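PDB 4KFU: genome packaging NTPase B204, which probably hydrolyses ATP to power the packaging of viral DNA into the capsid of Sulfolobus turreted icosahedral virus 2. Local coordinates for residues D5-G11 against A151-F157; K76-F81 against Y106-K110; T97-D103 against G130-S136. All blocks are in the same frame, centred on the assembly; numbering follows the deposited sequence.

Interaction 1: residues D5-G11 against A151-F157; sequences DIVVLVG and ADLIIMF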
loop_
_atom_site.group_PDB
_atom_site.type_symbol
_atom_site.label_atom_id
_atom_site.label_comp_id
_atom_site.label_asym_id
_atom_site.label_seq_id
_atom_site.Cartn_x
_atom_site.Cartn_y
_atom_site.Cartn_z
ATOM N N ASP A 5 3.725 -8.753 5.321
ATOM C CA ASP A 5 4.576 -8.257 4.237
ATOM C C ASP A 5 4.320 -6.781 3.964
ATOM O O ASP A 5 3.223 -6.273 4.207
ATOM C CB ASP A 5 4.334 -9.029 2.941
ATOM C CG ASP A 5 5.115 -10.322 2.876
ATOM O OD1 ASP A 5 6.004 -10.526 3.736
ATOM O OD2 ASP A 5 4.843 -11.131 1.965
ATOM N N ILE A 6 5.347 -6.097 3.468
ATOM C CA ILE A 6 5.154 -4.766 2.924
ATOM C C ILE A 6 4.971 -4.950 1.414
ATOM O O ILE A 6 5.842 -5.510 0.728
ATOM C CB ILE A 6 6.341 -3.842 3.208
ATOM C CG1 ILE A 6 6.429 -3.564 4.723
ATOM C CG2 ILE A 6 6.172 -2.536 2.456
ATOM C CD1 ILE A 6 7.714 -2.880 5.187
ATOM N N VAL A 7 3.816 -4.526 0.912
ATOM C CA VAL A 7 3.504 -4.634 -0.510
ATOM C C VAL A 7 3.319 -3.237 -1.069
ATOM O O VAL A 7 2.613 -2.402 -0.484
ATOM C CB VAL A 7 2.224 -5.451 -0.755
ATOM C CG1 VAL A 7 1.898 -5.504 -2.238
ATOM C CG2 VAL A 7 2.379 -6.848 -0.201
ATOM N N VAL A 8 3.964 -2.975 -2.201
ATOM C CA VAL A 8 3.879 -1.664 -2.822
ATOM C C VAL A 8 3.308 -1.802 -4.223
ATOM O O VAL A 8 3.817 -2.587 -5.042
ATOM C CB VAL A 8 5.253 -0.976 -2.863
ATOM C CG1 VAL A 8 5.138 0.411 -3.493
ATOM C CG2 VAL A 8 5.830 -0.874 -1.433
ATOM N N LEU A 9 2.231 -1.067 -4.490
ATOM C CA LEU A 9 1.630 -1.080 -5.818
ATOM C C LEU A 9 1.894 0.242 -6.529
ATOM O O LEU A 9 1.627 1.322 -5.986
ATOM C CB LEU A 9 0.124 -1.294 -5.729
ATOM C CG LEU A 9 -0.410 -2.327 -4.747
ATOM C CD1 LEU A 9 -1.930 -2.299 -4.811
ATOM C CD2 LEU A 9 0.118 -3.711 -5.080
ATOM N N VAL A 10 2.404 0.157 -7.753
ATOM C CA VAL A 10 2.698 1.347 -8.544
ATOM C C VAL A 10 1.971 1.266 -9.873
ATOM O O VAL A 10 2.111 0.281 -10.607
ATOM C CB VAL A 10 4.188 1.484 -8.836
ATOM C CG1 VAL A 10 4.449 2.799 -9.584
ATOM C CG2 VAL A 10 4.994 1.414 -7.525
ATOM N N GLY A 11 1.203 2.298 -10.193
ATOM C CA GLY A 11 0.479 2.286 -11.451
ATOM C C GLY A 11 -0.184 3.606 -11.764
ATOM O O GLY A 11 -0.702 4.267 -10.858
ATOM N N ALA A 151 10.458 -2.999 0.937
ATOM C CA ALA A 151 9.288 -3.784 0.540
ATOM C C ALA A 151 9.617 -5.279 0.451
ATOM O O ALA A 151 10.787 -5.659 0.297
ATOM C CB ALA A 151 8.751 -3.271 -0.789
ATOM N N ASP A 152 8.592 -6.124 0.556
ATOM C CA ASP A 152 8.750 -7.556 0.289
ATOM C C ASP A 152 8.265 -7.883 -1.114
ATOM O O ASP A 152 8.791 -8.779 -1.778
ATOM C CB ASP A 152 7.966 -8.388 1.298
ATOM C CG ASP A 152 8.438 -8.170 2.711
ATOM O OD1 ASP A 152 9.496 -8.736 3.071
ATOM O OD2 ASP A 152 7.764 -7.418 3.454
ATOM N N LEU A 153 7.250 -7.143 -1.552
ATOM C CA LEU A 153 6.642 -7.328 -2.866
ATOM C C LEU A 153 6.411 -5.973 -3.506
ATOM O O LEU A 153 5.876 -5.058 -2.875
ATOM C CB LEU A 153 5.300 -8.047 -2.747
ATOM C CG LEU A 153 5.321 -9.541 -2.411
ATOM C CD1 LEU A 153 3.916 -10.117 -2.470
ATOM C CD2 LEU A 153 6.239 -10.302 -3.358
ATOM N N ILE A 154 6.813 -5.828 -4.762
ATOM C CA ILE A 154 6.524 -4.598 -5.495
ATOM C C ILE A 154 5.765 -4.962 -6.763
ATOM O O ILE A 154 6.234 -5.771 -7.574
ATOM C CB ILE A 154 7.800 -3.805 -5.839
ATOM C CG1 ILE A 154 8.621 -3.537 -4.572
ATOM C CG2 ILE A 154 7.451 -2.497 -6.505
ATOM C CD1 ILE A 154 10.031 -2.984 -4.863
ATOM N N ILE A 155 4.583 -4.372 -6.919
ATOM C CA ILE A 155 3.734 -4.651 -8.070
ATOM C C ILE A 155 3.705 -3.427 -8.980
ATOM O O ILE A 155 3.512 -2.304 -8.508
ATOM C CB ILE A 155 2.305 -5.054 -7.631
ATOM C CG1 ILE A 155 2.346 -6.403 -6.901
ATOM C CG2 ILE A 155 1.362 -5.100 -8.828
ATOM C CD1 ILE A 155 1.008 -6.908 -6.429
ATOM N N MET A 156 3.928 -3.637 -10.279
ATOM C CA MET A 156 3.992 -2.519 -11.219
ATOM C C MET A 156 3.141 -2.745 -12.461
ATOM O O MET A 156 3.132 -3.850 -13.024
ATOM C CB MET A 156 5.453 -2.265 -11.628
ATOM C CG MET A 156 6.299 -1.691 -10.500
ATOM S SD MET A 156 8.073 -1.810 -10.806
ATOM C CE MET A 156 8.350 -3.526 -10.512
ATOM N N PHE A 157 2.420 -1.703 -12.878
ATOM C CA PHE A 157 1.680 -1.729 -14.153
ATOM C C PHE A 157 2.511 -1.016 -15.218
ATOM O O PHE A 157 3.591 -0.508 -14.927
ATOM C CB PHE A 157 0.307 -1.062 -14.010
ATOM C CG PHE A 157 -0.648 -1.826 -13.120
ATOM C CD1 PHE A 157 -1.656 -2.609 -13.665
ATOM C CD2 PHE A 157 -0.519 -1.783 -11.736
ATOM C CE1 PHE A 157 -2.546 -3.331 -12.844
ATOM C CE2 PHE A 157 -1.411 -2.502 -10.900
ATOM C CZ PHE A 157 -2.415 -3.281 -11.464
HETATM O O HOH W 1 4.403 1.196 -12.751
#
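Strands 6-10 and 153-156 run side by side in the same direction, their short axes 4.7 Å apart at closest and 13° from parallel. The even-numbered residues of 5-11 turn their peptide groups toward 151-157, and each donor and acceptor there is used. At the start, Ile6 N donates to a side chain, Asp152 OD2, at 2.8 Å. Ile6 O takes two bonds, from Asp152 N at 2.8 Å and Leu153 N at 3.1 Å. The ladder then becomes regular: Val8 N to Leu153 O 2.9 Å, Ile155 N to Val8 O 2.7 Å, Val10 N to Ile155 O 2.8 Å and Phe157 N to Val10 O 3.0 Å. The odd-numbered residues Val7 and Leu9 bond instead to strand 131-137, on the other edge of 6-10, which places this strand inside the parallel core of a P-loop NTPase sheet. Gly11, where the strand runs out into the Walker A loop, gives its carbonyl to Lys17 NZ.

Two acids sit close at the other end, with Asp5 OD1 3.6 Å from Asp152 OD2. Arg127 offsets the like charges by forming salt bridges with Asp5 OD1 and Asp152 OD1. Apolar side chains fill both faces of the sheet. Val7, Leu9, Leu153 and Ile155 share one, where Leu9 CD2 meets Ile155 CD1 at 3.6 Å under helix 17-31; on the other, Val8, Val10 and Ile154 pack on Tyr148 of helix 145-150, while Met156 reaches Ile172. A water donates to Phe157 O at 2.9 Å, and its bond to Val10 O, at 3.3 Å, is weak.

Interaction 2: residues K76-F81 against Y106-K110; sequences KNDDFF and YYHFK. With ZN (zinc ion), chain L.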
loop_
_atom_site.group_PDB
_atom_site.type_symbol
_atom_site.label_atom_id
_atom_site.label_comp_id
_atom_site.label_asym_id
_atom_site.label_seq_id
_atom_site.Cartn_x
_atom_site.Cartn_y
_atom_site.Cartn_z
ATOM N N LYS A 76 -4.148 14.763 5.788
ATOM C CA LYS A 76 -3.111 14.191 4.906
ATOM C C LYS A 76 -1.692 14.595 5.287
ATOM O O LYS A 76 -0.845 14.824 4.407
ATOM C CB LYS A 76 -3.389 14.565 3.440
ATOM C CG LYS A 76 -4.747 14.085 2.941
ATOM C CD LYS A 76 -5.203 14.874 1.719
ATOM C CE LYS A 76 -6.549 14.370 1.203
ATOM N NZ LYS A 76 -7.596 14.408 2.264
ATOM N N ASN A 77 -1.431 14.668 6.594
ATOM C CA ASN A 77 -0.144 15.157 7.096
ATOM C C ASN A 77 0.616 14.177 8.000
ATOM O O ASN A 77 0.111 13.093 8.326
ATOM C CB ASN A 77 -0.323 16.512 7.805
ATOM C CG ASN A 77 -1.309 16.449 8.983
ATOM O OD1 ASN A 77 -1.678 15.371 9.462
ATOM N ND2 ASN A 77 -1.734 17.622 9.453
ATOM N N ASP A 78 1.826 14.568 8.399
ATOM C CA ASP A 78 2.676 13.720 9.228
ATOM C C ASP A 78 2.044 13.403 10.587
ATOM O O ASP A 78 2.207 12.296 11.111
ATOM C CB ASP A 78 4.048 14.373 9.449
ATOM C CG ASP A 78 4.910 14.395 8.190
ATOM O OD1 ASP A 78 4.671 13.575 7.275
ATOM O OD2 ASP A 78 5.833 15.235 8.116
ATOM N N ASP A 79 1.351 14.386 11.163
ATOM C CA ASP A 79 0.735 14.218 12.480
ATOM C C ASP A 79 -0.339 13.148 12.442
ATOM O O ASP A 79 -0.477 12.353 13.381
ATOM C CB ASP A 79 0.147 15.532 12.975
ATOM N N PHE A 80 -1.099 13.126 11.351
ATOM C CA PHE A 80 -2.175 12.161 11.219
ATOM C C PHE A 80 -1.619 10.753 11.105
ATOM O O PHE A 80 -2.106 9.853 11.781
ATOM C CB PHE A 80 -3.073 12.456 10.019
ATOM C CG PHE A 80 -4.248 11.521 9.911
ATOM C CD1 PHE A 80 -5.432 11.802 10.581
ATOM C CD2 PHE A 80 -4.162 10.347 9.168
ATOM C CE1 PHE A 80 -6.514 10.943 10.501
ATOM C CE2 PHE A 80 -5.240 9.480 9.086
ATOM C CZ PHE A 80 -6.419 9.780 9.752
ATOM N N PHE A 81 -0.620 10.549 10.242
ATOM C CA PHE A 81 -0.077 9.196 10.092
ATOM C C PHE A 81 0.475 8.677 11.423
ATOM O O PHE A 81 0.309 7.500 11.763
ATOM C CB PHE A 81 0.987 9.078 8.996
ATOM C CG PHE A 81 1.517 7.682 8.862
ATOM C CD1 PHE A 81 0.759 6.700 8.232
ATOM C CD2 PHE A 81 2.724 7.321 9.435
ATOM C CE1 PHE A 81 1.222 5.385 8.144
ATOM C CE2 PHE A 81 3.183 6.015 9.357
ATOM C CZ PHE A 81 2.438 5.050 8.711
ATOM N N TYR A 106 1.588 8.667 -1.303
ATOM C CA TYR A 106 2.526 9.791 -1.389
ATOM C C TYR A 106 2.233 10.877 -0.356
ATOM O O TYR A 106 3.058 11.761 -0.128
ATOM C CB TYR A 106 2.554 10.396 -2.794
ATOM C CG TYR A 106 1.204 10.830 -3.298
ATOM C CD1 TYR A 106 0.670 12.069 -2.950
ATOM C CD2 TYR A 106 0.456 9.998 -4.125
ATOM C CE1 TYR A 106 -0.582 12.464 -3.414
ATOM C CE2 TYR A 106 -0.789 10.380 -4.594
ATOM C CZ TYR A 106 -1.304 11.610 -4.238
ATOM O OH TYR A 106 -2.545 11.972 -4.716
ATOM N N TYR A 107 1.057 10.842 0.257
ATOM C CA TYR A 107 0.781 11.824 1.302
ATOM C C TYR A 107 1.674 11.642 2.514
ATOM O O TYR A 107 2.029 12.618 3.167
ATOM C CB TYR A 107 -0.681 11.768 1.729
ATOM C CG TYR A 107 -1.587 12.333 0.679
ATOM C CD1 TYR A 107 -1.497 13.673 0.306
ATOM C CD2 TYR A 107 -2.512 11.530 0.039
ATOM C CE1 TYR A 107 -2.324 14.198 -0.680
ATOM C CE2 TYR A 107 -3.341 12.042 -0.942
ATOM C CZ TYR A 107 -3.245 13.374 -1.299
ATOM O OH TYR A 107 -4.075 13.876 -2.286
ATOM N N HIS A 108 2.044 10.396 2.805
ATOM C CA HIS A 108 2.781 10.091 4.043
ATOM C C HIS A 108 4.201 9.597 3.798
ATOM O O HIS A 108 5.031 9.594 4.713
ATOM C CB HIS A 108 2.012 9.040 4.848
ATOM C CG HIS A 108 0.613 9.456 5.191
ATOM N ND1 HIS A 108 0.327 10.698 5.717
ATOM C CD2 HIS A 108 -0.560 8.796 5.101
ATOM C CE1 HIS A 108 -0.979 10.790 5.918
ATOM N NE2 HIS A 108 -1.536 9.652 5.560
ATOM N N PHE A 109 4.467 9.152 2.574
ATOM C CA PHE A 109 5.765 8.557 2.240
ATOM C C PHE A 109 6.412 9.256 1.039
ATOM O O PHE A 109 7.106 8.629 0.228
ATOM C CB PHE A 109 5.590 7.073 1.919
ATOM C CG PHE A 109 5.136 6.231 3.089
ATOM C CD1 PHE A 109 3.791 6.177 3.448
ATOM C CD2 PHE A 109 6.044 5.445 3.789
ATOM C CE1 PHE A 109 3.368 5.382 4.496
ATOM C CE2 PHE A 109 5.627 4.649 4.846
ATOM C CZ PHE A 109 4.288 4.618 5.202
ATOM N N LYS A 110 6.179 10.557 0.924
ATOM C CA LYS A 110 6.595 11.300 -0.258
ATOM C C LYS A 110 8.118 11.327 -0.428
ATOM O O LYS A 110 8.858 11.412 0.546
ATOM C CB LYS A 110 6.048 12.735 -0.178
ATOM C CG LYS A 110 5.859 13.379 -1.530
ATOM C CD LYS A 110 5.706 14.894 -1.432
ATOM C CE LYS A 110 5.785 15.517 -2.832
ATOM N NZ LYS A 110 5.629 17.005 -2.834
HETATM ZN ZN ZN L . -3.500 9.318 5.220
HETATM O O HOH W 2 4.463 10.929 7.081
#
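No direct hydrogen bond joins 76-81 to 106-110; side-chain shape does the work, centred on the His108 ring. With chi1 at -57° and chi2 at -48°, that ring swings in beside the start of helix 78-95. Phe81, chi1 t, sets its CB over one face of the imidazole, a CH-pi contact 3.9 Å from the ring centroid, while Asn77 O lies 3.5 Å from His108 CE1. The same t rotamer carries the Phe81 ring on to Phe109, whose m rotamer turns an edge toward the Phe81 face in a T-shaped pair with centroids 5.5 Å apart and planes at 71°. Phe81 CZ and Phe109 CZ come within 4.0 Å, and both rings rest against helix 117-124 and strand 98-102.

Lys76 has a left-handed backbone (phi 53°, psi 38°) and lays its aliphatic chain across Tyr107, with CD over the ring face 4.0 Å from the centroid. Its chi4, near +56°, bends the amine back toward its own chain, where NZ bonds to Asp73 O and Arg74 O. Asn77, chi1 p, caps the helix: OD1 accepts from Phe80 N at 3.0 Å. Asp78 takes an m rotamer and reaches the opposite segment through a water that donates to Asp78 OD1 at 2.7 Å and to His108 O at 2.8 Å.

His108 NE2, separated from ND1 by CE1, binds zinc at 2.0 Å. Asp39, His41 and Asp73 supply the other protein ligands, so the arrangement is a His/Asp zinc site backed by an aromatic cluster of Phe81, His108 and Phe109.

Interaction 3: residues T97-D103 against G130-S136; sequences TTVLIID and GLGLILS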
loop_
_atom_site.group_PDB
_atom_site.type_symbol
_atom_site.label_atom_id
_atom_site.label_comp_id
_atom_site.label_asym_id
_atom_site.label_seq_id
_atom_site.Cartn_x
_atom_site.Cartn_y
_atom_site.Cartn_z
ATOM N N THR A 97 -2.335 -10.012 13.737
ATOM C CA THR A 97 -1.675 -9.398 12.577
ATOM C C THR A 97 -2.655 -8.721 11.619
ATOM O O THR A 97 -3.606 -9.333 11.133
ATOM C CB THR A 97 -0.772 -10.388 11.809
ATOM O OG1 THR A 97 0.168 -10.971 12.716
ATOM C CG2 THR A 97 0.004 -9.657 10.712
ATOM N N THR A 98 -2.420 -7.438 11.375
ATOM C CA THR A 98 -3.343 -6.605 10.611
ATOM C C THR A 98 -2.611 -5.971 9.426
ATOM O O THR A 98 -1.428 -5.650 9.526
ATOM C CB THR A 98 -3.913 -5.480 11.525
ATOM O OG1 THR A 98 -4.689 -6.064 12.581
ATOM C CG2 THR A 98 -4.784 -4.498 10.742
ATOM N N VAL A 99 -3.301 -5.807 8.301
ATOM C CA VAL A 99 -2.747 -5.032 7.202
ATOM C C VAL A 99 -3.246 -3.583 7.179
ATOM O O VAL A 99 -4.457 -3.323 7.112
ATOM C CB VAL A 99 -3.037 -5.693 5.850
ATOM C CG1 VAL A 99 -2.384 -4.884 4.757
ATOM C CG2 VAL A 99 -2.503 -7.120 5.854
ATOM N N LEU A 100 -2.306 -2.644 7.257
ATOM C CA LEU A 100 -2.619 -1.230 7.081
ATOM C C LEU A 100 -2.525 -0.883 5.587
ATOM O O LEU A 100 -1.439 -0.927 5.003
ATOM C CB LEU A 100 -1.646 -0.363 7.886
ATOM C CG LEU A 100 -1.842 1.151 7.778
ATOM C CD1 LEU A 100 -3.297 1.555 8.140
ATOM C CD2 LEU A 100 -0.818 1.933 8.635
ATOM N N ILE A 101 -3.665 -0.549 4.983
ATOM C CA ILE A 101 -3.747 -0.217 3.566
ATOM C C ILE A 101 -3.802 1.285 3.337
ATOM O O ILE A 101 -4.694 1.979 3.839
ATOM C CB ILE A 101 -4.996 -0.846 2.920
ATOM C CG1 ILE A 101 -5.068 -2.342 3.248
ATOM C CG2 ILE A 101 -5.001 -0.606 1.405
ATOM C CD1 ILE A 101 -6.201 -3.088 2.527
ATOM N N ILE A 102 -2.841 1.784 2.568
ATOM C CA ILE A 102 -2.707 3.215 2.345
ATOM C C ILE A 102 -2.758 3.523 0.866
ATOM O O ILE A 102 -1.753 3.398 0.159
ATOM C CB ILE A 102 -1.394 3.758 2.928
ATOM C CG1 ILE A 102 -1.205 3.238 4.354
ATOM C CG2 ILE A 102 -1.386 5.306 2.930
ATOM C CD1 ILE A 102 -0.148 3.969 5.114
ATOM N N ASP A 103 -3.937 3.906 0.384
ATOM C CA ASP A 103 -4.043 4.340 -1.010
ATOM C C ASP A 103 -3.559 5.781 -1.086
ATOM O O ASP A 103 -3.582 6.501 -0.072
ATOM C CB ASP A 103 -5.463 4.179 -1.549
ATOM C CG ASP A 103 -5.485 3.602 -2.973
ATOM O OD1 ASP A 103 -4.512 3.850 -3.732
ATOM O OD2 ASP A 103 -6.462 2.897 -3.332
ATOM N N GLY A 130 3.257 -6.070 14.350
ATOM C CA GLY A 130 2.151 -6.907 13.914
ATOM C C GLY A 130 1.346 -6.280 12.792
ATOM O O GLY A 130 0.147 -6.516 12.677
ATOM N N LEU A 131 2.004 -5.468 11.969
ATOM C CA LEU A 131 1.318 -4.771 10.892
ATOM C C LEU A 131 1.967 -5.020 9.531
ATOM O O LEU A 131 3.159 -4.762 9.341
ATOM C CB LEU A 131 1.269 -3.264 11.176
ATOM C CG LEU A 131 0.390 -2.807 12.356
ATOM C CD1 LEU A 131 0.743 -1.408 12.777
ATOM C CD2 LEU A 131 -1.091 -2.876 11.994
ATOM N N GLY A 132 1.183 -5.523 8.587
ATOM C CA GLY A 132 1.599 -5.503 7.196
ATOM C C GLY A 132 1.212 -4.161 6.604
ATOM O O GLY A 132 0.426 -3.412 7.198
ATOM N N LEU A 133 1.759 -3.847 5.433
ATOM C CA LEU A 133 1.444 -2.601 4.757
ATOM C C LEU A 133 1.153 -2.881 3.304
ATOM O O LEU A 133 1.866 -3.666 2.655
ATOM C CB LEU A 133 2.634 -1.638 4.789
ATOM C CG LEU A 133 3.133 -0.859 5.989
ATOM C CD1 LEU A 133 4.251 0.033 5.487
ATOM C CD2 LEU A 133 2.022 -0.009 6.599
ATOM N N ILE A 134 0.103 -2.247 2.795
ATOM C CA ILE A 134 -0.072 -2.139 1.349
ATOM C C ILE A 134 -0.021 -0.669 0.997
ATOM O O ILE A 134 -0.823 0.128 1.500
ATOM C CB ILE A 134 -1.382 -2.749 0.869
ATOM C CG1 ILE A 134 -1.403 -4.238 1.210
ATOM C CG2 ILE A 134 -1.494 -2.583 -0.652
ATOM C CD1 ILE A 134 -2.693 -4.927 0.918
ATOM N N LEU A 135 0.964 -0.296 0.181
ATOM C CA LEU A 135 1.147 1.096 -0.198
ATOM C C LEU A 135 0.922 1.230 -1.692
ATOM O O LEU A 135 1.418 0.414 -2.478
ATOM C CB LEU A 135 2.555 1.582 0.137
ATOM C CG LEU A 135 2.991 1.508 1.604
ATOM C CD1 LEU A 135 4.407 2.035 1.745
ATOM C CD2 LEU A 135 2.023 2.278 2.509
ATOM N N SER A 136 0.195 2.268 -2.085
ATOM C CA SER A 136 -0.168 2.445 -3.483
ATOM C C SER A 136 0.182 3.852 -3.942
ATOM O O SER A 136 -0.079 4.826 -3.224
ATOM C CB SER A 136 -1.674 2.194 -3.633
ATOM O OG SER A 136 -2.151 2.649 -4.876
#
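Strands 98-102 and 131-137 are the two strands of a beta-alpha-beta unit, with helix 117-124 in the crossover, and lie parallel in the core of the P-loop NTPase sheet. Gly130, at positive phi, opens the pairing by accepting from Thr98 N through its O at 3.0 Å. Leu131 sends CD2 to within 3.9 Å of Thr98 CB. Gly132 bonds both ways, N to Thr98 O at 2.8 Å and O from Leu100 N at 2.8 Å; lacking a side chain, it leaves room beside Val99. Leu133 places CD2 3.9 Å from Leu100 CB. Ile134, facing the opposite way, packs CG1 on Val99 CG1 at 3.7 Å and links Leu100 O and Ile102 N. Leu135 CD2 then touches Ile102 CB at 3.7 Å. Ser136 closes the ladder, its N reaching Ile102 O at 3.2 Å. Across from it is Asp103, near the bound magnesium and bonded through OD2 to Tyr50 OH and to Ser18 OG of the Walker A loop; Ser136 OG donates to Asp103 OD1 at 2.9 Å.

Interactions 1 and 3 belong to one sheet, their centres about 11 Å apart. Strands 131-137 and 6-10 are neighbours, joined by Leu9 N to Leu135 O at 2.6 Å, so the four strands run 98-102, 131-137, 6-10, 153-156 across the sheet. Along the chain, interaction 1 pairs 5-11 with 151-157 and encloses the other two, whose segments alternate: 76-81, 97-103, 106-110, 130-136. Interaction 2 covers one face of interaction 3, where Phe81 CE1 meets Ile102 CD1 at 3.6 Å; it lies about 19 Å from interaction 1, centre to centre. The parallel core thus carries the Walker A loop and Asp103 near the nucleotide and magnesium, with the zinc site alongside.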